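Local coordinates for xylulose kinase (Bifidobacterium adolescentis ATCC 15703, PDB 3I8B), which probably phosphorylates D-xylulose to D-xylulose 5-phosphate at the expense of ATP, as a member of the FGGY family of carbohydrate kinases, at residues 38-50 and 85-97. Sequence-based numbering, arbitrary orientation. Where two conformers were deposited one is given.
Sequences PNGTSVDPSYWWS and NVIRDAMLWNDTS
Val43 and Ala90 form an antiparallel hydrogen-bonded pair. Val43 N donates to Ala90 O at 2.9 Å, and Ala90 N donates to Val43 O at 2.8 Å. A third backbone bond, Leu92 N to Thr41 O, lies just beyond the non-hydrogen-bonded pair Ser42 and Met91.

Apolar groups gather on the face of Val43 and Ala90. Trp48 of helix 46-58 brings its six-membered ring there: CH2 lies 3.5 Å from Ala90 CB. Leu92 CD2 meets the edge of the same indole, 3.7 Å from Trp48 CZ2, while its other branch, CD1, touches Val43 CG1. Pro45 CD lies 3.9 Å from Val86 CG1.

Thr41 CG2 lies 3.5 Å from Asn94 O, and Asn94 OD1 is buried against Thr41 with no partner in the model. One water links Thr41 OG1 and Ser42 OG to Asp95 OD1, to which it donates. Ser97 OG donates to the syn lone pair of Asp95 OD1, and Lys146 forms a salt bridge with OD2.

Asp44 OD1 accepts from Ser46 N, a capping bond at the turn into helix 46-58, met from above the carboxylate plane. The apolar cluster joins this helix to the ribbon, and the bonds to Asp95 would favour its charged carboxylate form.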
ATOM      1  N   PRO A  38       5.828   7.239 -17.547  1.00 16.95           N
ATOM      2  CA  PRO A  38       6.674   8.429 -17.357  1.00 18.70           C
ATOM      3  C   PRO A  38       7.025   8.620 -15.881  1.00 19.69           C
ATOM      4  O   PRO A  38       6.281   8.183 -15.005  1.00 17.43           O
ATOM      5  CB  PRO A  38       5.776   9.587 -17.821  1.00 19.18           C
ATOM      6  CG  PRO A  38       4.670   8.934 -18.635  1.00 20.39           C
ATOM      7  CD  PRO A  38       4.485   7.574 -18.059  1.00 15.03           C
ATOM      8  N   ASN A  39       8.162   9.247 -15.599  1.00 21.80           N
ATOM      9  CA  ASN A  39       8.495   9.589 -14.223  1.00 21.38           C
ATOM     10  C   ASN A  39       7.615  10.741 -13.740  1.00 20.78           C
ATOM     11  O   ASN A  39       7.019  11.466 -14.545  1.00 20.34           O
ATOM     12  CB  ASN A  39       9.972   9.976 -14.110  1.00 23.54           C
ATOM     13  CG  ASN A  39      10.891   8.936 -14.718  1.00 33.65           C
ATOM     14  OD1 ASN A  39      11.724   9.254 -15.572  1.00 43.53           O
ATOM     15  ND2 ASN A  39      10.738   7.683 -14.291  1.00 27.40           N
ATOM     16  N   GLY A  40       7.540  10.923 -12.428  1.00 22.72           N
ATOM     17  CA  GLY A  40       6.720  11.986 -11.883  1.00 14.70           C
ATOM     18  C   GLY A  40       5.775  11.508 -10.802  1.00 19.20           C
ATOM     19  O   GLY A  40       5.356  10.339 -10.781  1.00 16.59           O
ATOM     20  N   THR A  41       5.428  12.428  -9.903  1.00 14.54           N
ATOM     21  CA  THR A  41       4.544  12.141  -8.780  1.00 14.00           C
ATOM     22  C   THR A  41       3.114  12.544  -9.135  1.00 12.89           C
ATOM     23  O   THR A  41       2.187  12.400  -8.331  1.00 12.94           O
ATOM     24  CB  THR A  41       4.996  12.905  -7.527  1.00 14.49           C
ATOM     25  OG1 THR A  41       4.983  14.315  -7.800  1.00 13.17           O
ATOM     26  CG2 THR A  41       6.400  12.478  -7.146  1.00 15.98           C
ATOM     27  N   SER A  42       2.964  13.078 -10.340  1.00 14.17           N
ATOM     28  CA  SER A  42       1.668  13.338 -10.951  1.00 14.87           C
ATOM     29  C   SER A  42       1.774  12.919 -12.427  1.00 15.21           C
ATOM     30  O   SER A  42       2.859  12.975 -13.007  1.00 11.74           O
ATOM     31  CB  SER A  42       1.300  14.820 -10.826  1.00 12.84           C
ATOM     32  OG  SER A  42       0.926  15.152  -9.490  1.00 16.17           O
ATOM     33  N   VAL A  43       0.669  12.497 -13.037  1.00 14.53           N
ATOM     34  CA  VAL A  43       0.755  11.947 -14.391  1.00 12.81           C
ATOM     35  C   VAL A  43      -0.596  11.879 -15.106  1.00 11.79           C
ATOM     36  O   VAL A  43      -1.639  11.783 -14.477  1.00 12.31           O
ATOM     37  CB  VAL A  43       1.429  10.544 -14.371  1.00 16.02           C
ATOM     38  CG1 VAL A  43       0.519   9.524 -13.706  1.00 10.58           C
ATOM     39  CG2 VAL A  43       1.814  10.095 -15.788  1.00 15.18           C
ATOM     40  N   ASP A  44      -0.563  11.967 -16.426  1.00 11.86           N
ATOM     41  CA  ASP A  44      -1.755  11.808 -17.252  1.00 14.15           C
ATOM     42  C   ASP A  44      -2.061  10.313 -17.411  1.00 10.53           C
ATOM     43  O   ASP A  44      -1.247   9.569 -17.972  1.00 12.32           O
ATOM     44  CB  ASP A  44      -1.492  12.440 -18.621  1.00 14.35           C
ATOM     45  CG  ASP A  44      -2.704  12.413 -19.535  1.00 16.84           C
ATOM     46  OD1 ASP A  44      -3.693  11.708 -19.241  1.00 15.33           O
ATOM     47  OD2 ASP A  44      -2.663  13.103 -20.575  1.00 20.03           O
ATOM     48  N   PRO A  45      -3.224   9.866 -16.915  1.00 10.07           N
ATOM     49  CA  PRO A  45      -3.575   8.438 -16.992  1.00 10.60           C
ATOM     50  C   PRO A  45      -3.531   7.863 -18.413  1.00 10.62           C
ATOM     51  O   PRO A  45      -3.418   6.640 -18.564  1.00  8.55           O
ATOM     52  CB  PRO A  45      -5.001   8.405 -16.437  1.00  9.55           C
ATOM     53  CG  PRO A  45      -5.023   9.561 -15.456  1.00 11.11           C
ATOM     54  CD  PRO A  45      -4.218  10.635 -16.140  1.00 11.16           C
ATOM     55  N   SER A  46      -3.630   8.719 -19.430  1.00 11.29           N
ATOM     56  CA  SER A  46      -3.416   8.287 -20.818  1.00 14.16           C
ATOM     57  C   SER A  46      -2.157   7.432 -20.943  1.00 13.15           C
ATOM     58  O   SER A  46      -2.120   6.497 -21.724  1.00 13.00           O
ATOM     59  CB  SER A  46      -3.290   9.481 -21.774  1.00 17.48           C
ATOM     60  OG  SER A  46      -4.558  10.050 -22.039  1.00 28.94           O
ATOM     61  N   TYR A  47      -1.114   7.775 -20.197  1.00 12.11           N
ATOM     62  CA  TYR A  47       0.100   6.961 -20.219  1.00 13.96           C
ATOM     63  C   TYR A  47      -0.085   5.583 -19.593  1.00 13.31           C
ATOM     64  O   TYR A  47       0.597   4.647 -19.988  1.00 13.67           O
ATOM     65  CB  TYR A  47       1.260   7.679 -19.540  1.00 15.37           C
ATOM     66  CG  TYR A  47       1.752   8.859 -20.326  1.00 19.66           C
ATOM     67  CD1 TYR A  47       2.526   8.679 -21.471  1.00 21.24           C
ATOM     68  CD2 TYR A  47       1.444  10.154 -19.934  1.00 17.86           C
ATOM     69  CE1 TYR A  47       2.986   9.763 -22.202  1.00 24.52           C
ATOM     70  CE2 TYR A  47       1.900  11.250 -20.665  1.00 22.90           C
ATOM     71  CZ  TYR A  47       2.671  11.043 -21.793  1.00 28.73           C
ATOM     72  OH  TYR A  47       3.124  12.119 -22.520  1.00 33.46           O
ATOM     73  N   TRP A  48      -0.986   5.463 -18.616  1.00  9.83           N
ATOM     74  CA  TRP A  48      -1.259   4.161 -18.014  1.00 10.97           C
ATOM     75  C   TRP A  48      -2.020   3.280 -18.990  1.00 11.87           C
ATOM     76  O   TRP A  48      -1.805   2.065 -19.035  1.00 12.66           O
ATOM     77  CB  TRP A  48      -2.089   4.269 -16.736  1.00 10.43           C
ATOM     78  CG  TRP A  48      -1.497   5.083 -15.650  1.00 10.68           C
ATOM     79  CD1 TRP A  48      -0.169   5.324 -15.414  1.00 11.77           C
ATOM     80  CD2 TRP A  48      -2.219   5.729 -14.606  1.00  8.59           C
ATOM     81  NE1 TRP A  48      -0.028   6.106 -14.288  1.00 12.43           N
ATOM     82  CE2 TRP A  48      -1.274   6.374 -13.776  1.00 10.37           C
ATOM     83  CE3 TRP A  48      -3.580   5.840 -14.296  1.00  8.37           C
ATOM     84  CZ2 TRP A  48      -1.645   7.114 -12.654  1.00 12.02           C
ATOM     85  CZ3 TRP A  48      -3.948   6.581 -13.180  1.00 10.32           C
ATOM     86  CH2 TRP A  48      -2.985   7.210 -12.375  1.00  7.93           C
ATOM     87  N   TRP A  49      -2.930   3.878 -19.752  1.00 10.58           N
ATOM     88  CA  TRP A  49      -3.638   3.098 -20.751  1.00 12.52           C
ATOM     89  C   TRP A  49      -2.668   2.604 -21.836  1.00 13.35           C
ATOM     90  O   TRP A  49      -2.698   1.433 -22.226  1.00 10.53           O
ATOM     91  CB  TRP A  49      -4.775   3.877 -21.396  1.00 10.30           C
ATOM     92  CG  TRP A  49      -5.404   3.062 -22.470  1.00 11.98           C
ATOM     93  CD1 TRP A  49      -5.357   3.289 -23.820  1.00 13.58           C
ATOM     94  CD2 TRP A  49      -6.106   1.820 -22.297  1.00 11.13           C
ATOM     95  NE1 TRP A  49      -6.018   2.285 -24.488  1.00 12.69           N
ATOM     96  CE2 TRP A  49      -6.486   1.374 -23.579  1.00 12.20           C
ATOM     97  CE3 TRP A  49      -6.464   1.056 -21.179  1.00 10.60           C
ATOM     98  CZ2 TRP A  49      -7.215   0.199 -23.771  1.00 13.56           C
ATOM     99  CZ3 TRP A  49      -7.193  -0.118 -21.373  1.00 10.31           C
ATOM    100  CH2 TRP A  49      -7.558  -0.529 -22.655  1.00 12.74           C
ATOM    101  N   SER A  50      -1.816   3.504 -22.320  0.60 12.97           N
ATOM    102  CA  SER A  50      -0.857   3.152 -23.369  0.60 12.67           C
ATOM    103  C   SER A  50       0.126   2.078 -22.906  0.60 12.71           C
ATOM    104  O   SER A  50       0.441   1.150 -23.655  0.60 11.99           O
ATOM    105  CB  SER A  50      -0.103   4.388 -23.858  0.60 13.65           C
ATOM    106  OG  SER A  50      -0.961   5.257 -24.579  0.60 14.21           O
ATOM    107  N   ASN A  85     -13.987  12.243 -19.410  1.00 12.37           N
ATOM    108  CA  ASN A  85     -12.633  12.773 -19.574  1.00 13.88           C
ATOM    109  C   ASN A  85     -11.908  12.946 -18.252  1.00 14.06           C
ATOM    110  O   ASN A  85     -12.504  13.383 -17.265  1.00 10.32           O
ATOM    111  CB  ASN A  85     -12.656  14.149 -20.257  1.00 16.90           C
ATOM    112  CG  ASN A  85     -13.135  14.085 -21.699  1.00 16.96           C
ATOM    113  OD1 ASN A  85     -14.157  14.667 -22.039  1.00 24.65           O
ATOM    114  ND2 ASN A  85     -12.386  13.401 -22.547  1.00 18.84           N
ATOM    115  N   VAL A  86     -10.613  12.638 -18.232  1.00 11.91           N
ATOM    116  CA  VAL A  86      -9.798  12.957 -17.068  1.00  9.90           C
ATOM    117  C   VAL A  86      -9.635  14.469 -17.005  1.00 10.41           C
ATOM    118  O   VAL A  86      -9.189  15.084 -17.963  1.00 12.13           O
ATOM    119  CB  VAL A  86      -8.418  12.257 -17.127  1.00 13.68           C
ATOM    120  CG1 VAL A  86      -7.518  12.757 -16.002  1.00  8.33           C
ATOM    121  CG2 VAL A  86      -8.598  10.730 -17.043  1.00  7.95           C
ATOM    122  N   ILE A  87     -10.002  15.062 -15.873  1.00 10.80           N
ATOM    123  CA  ILE A  87     -10.006  16.521 -15.713  1.00 12.58           C
ATOM    124  C   ILE A  87      -8.611  17.200 -15.656  1.00 12.80           C
ATOM    125  O   ILE A  87      -8.405  18.259 -16.249  1.00 12.76           O
ATOM    126  CB  ILE A  87     -10.855  16.944 -14.473  1.00 11.61           C
ATOM    127  CG1 ILE A  87     -12.340  16.637 -14.723  1.00 10.56           C
ATOM    128  CG2 ILE A  87     -10.653  18.432 -14.171  1.00 12.75           C
ATOM    129  CD1 ILE A  87     -13.218  16.641 -13.466  1.00  9.77           C
ATOM    130  N   ARG A  88      -7.679  16.589 -14.934  1.00 13.19           N
ATOM    131  CA  ARG A  88      -6.339  17.135 -14.712  1.00 13.56           C
ATOM    132  C   ARG A  88      -5.488  15.938 -14.323  1.00 14.68           C
ATOM    133  O   ARG A  88      -6.022  14.869 -14.062  1.00 11.30           O
ATOM    134  CB  ARG A  88      -6.326  18.102 -13.523  1.00 12.79           C
ATOM    135  CG  ARG A  88      -6.369  17.290 -12.241  1.00 16.34           C
ATOM    136  CD  ARG A  88      -5.856  17.892 -10.989  1.00 13.38           C
ATOM    137  NE  ARG A  88      -4.849  18.932 -11.113  1.00 13.24           N
ATOM    138  CZ  ARG A  88      -3.538  18.756 -11.018  1.00 13.58           C
ATOM    139  NH1 ARG A  88      -2.752  19.820 -11.099  1.00 12.06           N
ATOM    140  NH2 ARG A  88      -3.013  17.544 -10.861  1.00 12.93           N
ATOM    141  N   ASP A  89      -4.172  16.117 -14.229  1.00 13.08           N
ATOM    142  CA  ASP A  89      -3.287  14.986 -13.937  1.00 11.99           C
ATOM    143  C   ASP A  89      -3.606  14.242 -12.642  1.00 12.36           C
ATOM    144  O   ASP A  89      -4.008  14.833 -11.650  1.00  8.16           O
ATOM    145  CB  ASP A  89      -1.823  15.432 -13.917  1.00 15.13           C
ATOM    146  CG  ASP A  89      -1.223  15.523 -15.306  1.00 15.00           C
ATOM    147  OD1 ASP A  89      -1.970  15.457 -16.302  1.00 16.54           O
ATOM    148  OD2 ASP A  89       0.005  15.667 -15.391  1.00 18.38           O
ATOM    149  N   ALA A  90      -3.427  12.925 -12.662  1.00 10.98           N
ATOM    150  CA  ALA A  90      -3.600  12.154 -11.457  1.00  9.14           C
ATOM    151  C   ALA A  90      -2.496  12.535 -10.506  1.00 11.63           C
ATOM    152  O   ALA A  90      -1.342  12.693 -10.918  1.00  9.82           O
ATOM    153  CB  ALA A  90      -3.568  10.647 -11.760  1.00 10.71           C
HETATM  154  N   MSE A  91      -2.850  12.700  -9.235  1.00 10.01           N
HETATM  155  CA  MSE A  91      -1.858  12.999  -8.207  1.00 10.38           C
HETATM  156  C   MSE A  91      -1.651  11.758  -7.368  1.00 12.67           C
HETATM  157  O   MSE A  91      -2.602  11.212  -6.800  1.00 10.81           O
HETATM  158  CB  MSE A  91      -2.323  14.168  -7.339  1.00 10.99           C
HETATM  159  CG  MSE A  91      -2.689  15.390  -8.168  1.00 12.21           C
HETATM  160 SE   MSE A  91      -3.489  16.796  -7.067  1.00 25.38          SE
HETATM  161  CE  MSE A  91      -1.882  17.286  -6.029  1.00 15.01           C
ATOM    162  N   LEU A  92      -0.399  11.328  -7.292  1.00 11.93           N
ATOM    163  CA  LEU A  92      -0.062   9.983  -6.866  1.00  9.16           C
ATOM    164  C   LEU A  92       0.321   9.882  -5.395  1.00 12.34           C
ATOM    165  O   LEU A  92       0.462  10.907  -4.698  1.00 11.16           O
ATOM    166  CB  LEU A  92       1.062   9.439  -7.761  1.00 10.32           C
ATOM    167  CG  LEU A  92       0.774   9.505  -9.266  1.00 10.56           C
ATOM    168  CD1 LEU A  92       1.868   8.766 -10.082  1.00  9.80           C
ATOM    169  CD2 LEU A  92      -0.620   8.939  -9.571  1.00  8.62           C
ATOM    170  N   TRP A  93       0.490   8.646  -4.927  1.00 10.46           N
ATOM    171  CA  TRP A  93       0.810   8.384  -3.523  1.00 13.85           C
ATOM    172  C   TRP A  93       2.034   9.178  -3.048  1.00 15.26           C
ATOM    173  O   TRP A  93       2.133   9.531  -1.866  1.00 15.61           O
ATOM    174  CB  TRP A  93       1.064   6.892  -3.292  1.00 11.15           C
ATOM    175  CG  TRP A  93       2.319   6.417  -3.981  1.00 12.93           C
ATOM    176  CD1 TRP A  93       2.447   6.077  -5.292  1.00 11.57           C
ATOM    177  CD2 TRP A  93       3.624   6.266  -3.396  1.00 14.96           C
ATOM    178  NE1 TRP A  93       3.746   5.711  -5.562  1.00 15.73           N
ATOM    179  CE2 TRP A  93       4.489   5.815  -4.418  1.00 14.76           C
ATOM    180  CE3 TRP A  93       4.140   6.454  -2.109  1.00 15.52           C
ATOM    181  CZ2 TRP A  93       5.850   5.548  -4.196  1.00 16.73           C
ATOM    182  CZ3 TRP A  93       5.501   6.195  -1.887  1.00 18.04           C
ATOM    183  CH2 TRP A  93       6.336   5.748  -2.929  1.00 14.63           C
ATOM    184  N   ASN A  94       2.960   9.446  -3.964  1.00 13.20           N
ATOM    185  CA  ASN A  94       4.213  10.122  -3.617  1.00 16.24           C
ATOM    186  C   ASN A  94       4.249  11.607  -3.959  1.00 15.08           C
ATOM    187  O   ASN A  94       5.280  12.259  -3.797  1.00 15.13           O
ATOM    188  CB  ASN A  94       5.428   9.412  -4.234  1.00 14.92           C
ATOM    189  CG  ASN A  94       5.309   9.235  -5.746  1.00 13.00           C
ATOM    190  OD1 ASN A  94       4.292   9.562  -6.343  1.00 14.77           O
ATOM    191  ND2 ASN A  94       6.368   8.728  -6.369  1.00 17.41           N
ATOM    192  N   ASP A  95       3.138  12.134  -4.456  1.00 13.38           N
ATOM    193  CA  ASP A  95       2.975  13.580  -4.545  1.00 13.71           C
ATOM    194  C   ASP A  95       2.900  14.142  -3.129  1.00 13.49           C
ATOM    195  O   ASP A  95       2.185  13.610  -2.277  1.00 12.96           O
ATOM    196  CB  ASP A  95       1.696  13.943  -5.297  1.00 12.50           C
ATOM    197  CG  ASP A  95       1.306  15.410  -5.113  1.00 16.57           C
ATOM    198  OD1 ASP A  95       1.970  16.271  -5.717  1.00 10.59           O
ATOM    199  OD2 ASP A  95       0.323  15.696  -4.377  1.00 16.69           O
ATOM    200  N   THR A  96       3.643  15.210  -2.868  1.00 14.36           N
ATOM    201  CA  THR A  96       3.604  15.866  -1.558  1.00 14.06           C
ATOM    202  C   THR A  96       2.906  17.230  -1.607  1.00 14.46           C
ATOM    203  O   THR A  96       2.891  17.954  -0.613  1.00 13.08           O
ATOM    204  CB  THR A  96       5.014  16.112  -1.019  1.00 18.32           C
ATOM    205  OG1 THR A  96       5.748  16.888  -1.976  1.00 16.07           O
ATOM    206  CG2 THR A  96       5.720  14.802  -0.772  1.00 15.29           C
ATOM    207  N   SER A  97       2.370  17.585  -2.770  1.00 12.17           N
ATOM    208  CA  SER A  97       1.590  18.813  -2.937  1.00 16.71           C
ATOM    209  C   SER A  97       0.494  18.968  -1.879  1.00 16.14           C
ATOM    210  O   SER A  97       0.234  20.073  -1.409  1.00 14.21           O
ATOM    211  CB  SER A  97       0.918  18.842  -4.316  1.00 13.61           C
ATOM    212  OG  SER A  97       1.864  18.961  -5.361  1.00 19.44           O
TER
HETATM  213  O   HOH W   1       7.166   8.816  -9.241  1.00 22.37           O
HETATM  214  O   HOH W   2       2.984  15.874  -8.044  1.00 15.13           O
HETATM  215  O   HOH W   3       5.576  15.630  -5.049  1.00 23.07           O
HETATM  216  O   HOH W   4      -0.174  17.689 -10.137  1.00 18.56           O